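Side-chain contact in shikimate dehydrogenase (NADP(+)) (Peptoclostridium difficile, PDB 5DZS), which probably catalyses the reversible NADPH-linked reduction of 3-dehydroshikimate to shikimate on the pathway to chorismate and the aromatic amino acids: residues S44-D47 against G48-L52. Numbering follows the deposited sequence. Where two conformers were deposited one is given.
Sequences SKLD and GAIKL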
# COMPACT_ATOMS: atom_id res chain seq x y z
N SER B 44 6.69 4.04 25.87
CA SER B 44 7.46 5.11 25.27
C SER B 44 8.82 4.64 24.77
O SER B 44 9.47 5.34 23.99
CB SER B 44 7.70 6.24 26.28
OG SER B 44 8.54 5.80 27.32
N LYS B 45 9.24 3.43 25.16
CA LYS B 45 10.53 2.90 24.74
C LYS B 45 10.44 2.04 23.46
O LYS B 45 11.47 1.70 22.86
CB LYS B 45 11.14 2.03 25.86
CG LYS B 45 11.24 2.70 27.22
CD LYS B 45 11.61 1.75 28.34
CE LYS B 45 11.39 2.43 29.69
NZ LYS B 45 11.67 1.52 30.83
N LEU B 46 9.23 1.74 23.01
CA LEU B 46 9.06 0.83 21.88
C LEU B 46 9.70 1.34 20.60
O LEU B 46 10.38 0.60 19.90
CB LEU B 46 7.58 0.49 21.61
CG LEU B 46 7.24 -0.35 20.40
CD1 LEU B 46 7.69 -1.79 20.65
CD2 LEU B 46 5.76 -0.35 20.08
N ASP B 47 9.46 2.61 20.25
CA ASP B 47 9.95 3.07 18.96
C ASP B 47 11.48 2.97 18.83
O ASP B 47 11.99 2.55 17.80
CB ASP B 47 9.43 4.50 18.60
CG ASP B 47 10.07 5.59 19.38
OD1 ASP B 47 9.67 5.84 20.53
OD2 ASP B 47 10.95 6.27 18.80
N GLY B 48 12.19 3.27 19.90
CA GLY B 48 13.64 3.21 19.88
C GLY B 48 14.12 1.77 19.72
O GLY B 48 15.10 1.53 19.01
N ALA B 49 13.43 0.84 20.39
CA ALA B 49 13.81 -0.58 20.32
C ALA B 49 13.54 -1.16 18.94
O ALA B 49 14.36 -1.92 18.42
CB ALA B 49 13.13 -1.38 21.40
N ILE B 50 12.40 -0.82 18.33
CA ILE B 50 12.09 -1.28 16.96
C ILE B 50 13.18 -0.83 16.01
O ILE B 50 13.72 -1.59 15.21
CB ILE B 50 10.74 -0.72 16.48
CG1 ILE B 50 9.60 -1.52 17.08
CG2 ILE B 50 10.68 -0.68 14.96
CD1 ILE B 50 8.22 -0.90 16.86
N LYS B 51 13.51 0.45 16.07
CA LYS B 51 14.53 1.01 15.21
C LYS B 51 15.88 0.37 15.46
O LYS B 51 16.59 0.01 14.51
CB LYS B 51 14.62 2.54 15.39
CG LYS B 51 13.38 3.26 14.92
CD LYS B 51 13.39 4.72 15.39
CE LYS B 51 12.10 5.41 15.08
NZ LYS B 51 12.08 6.75 15.79
N LEU B 52 16.26 0.22 16.73
CA LEU B 52 17.58 -0.30 17.06
C LEU B 52 17.79 -1.72 16.52
O LEU B 52 18.82 -2.02 15.94
CB LEU B 52 17.80 -0.29 18.58
CG LEU B 52 19.20 -0.72 19.01
CD1 LEU B 52 20.24 0.32 18.69
CD2 LEU B 52 19.21 -1.06 20.50
O HOH W 1 11.89 5.04 22.29
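The carboxylate of D47 lies with one face over the backbone N of G48, 3.2 Å from CG, but the angle is too poor for a hydrogen bond to OD2. At OD2, the anti lone pair takes K51 NZ at 3.3 Å, a long salt bridge one helical turn on. The torsions of both partners matter: D47 CG sits between its backbone N and carbonyl carbon (chi1 74°), which folds the acid over the next peptide, while K51 runs extended from CG, its methylenes passing D47 O, with K51 CG 3.3 Å from that oxygen. On the inward side, L46 CG meets I50 CD1 at 3.7 Å, and L95 of strand 94-98 touches I50, D47 and K51. The backbone follows the alpha-helical i to i+4 pattern: I50 N reaches L46 O at 2.9 Å, almost straight (171°), and K51 N reaches D47 O. A water links S44 O to G48 N. Helix 46-53 belongs to the crossover joining parallel strands 31-37 and 57-60 of the substrate-binding domain. With the acid near the helix start and the lysine a turn later, the helix dipole would tend to favour D47's negative charge, and the lysine would partly neutralise it.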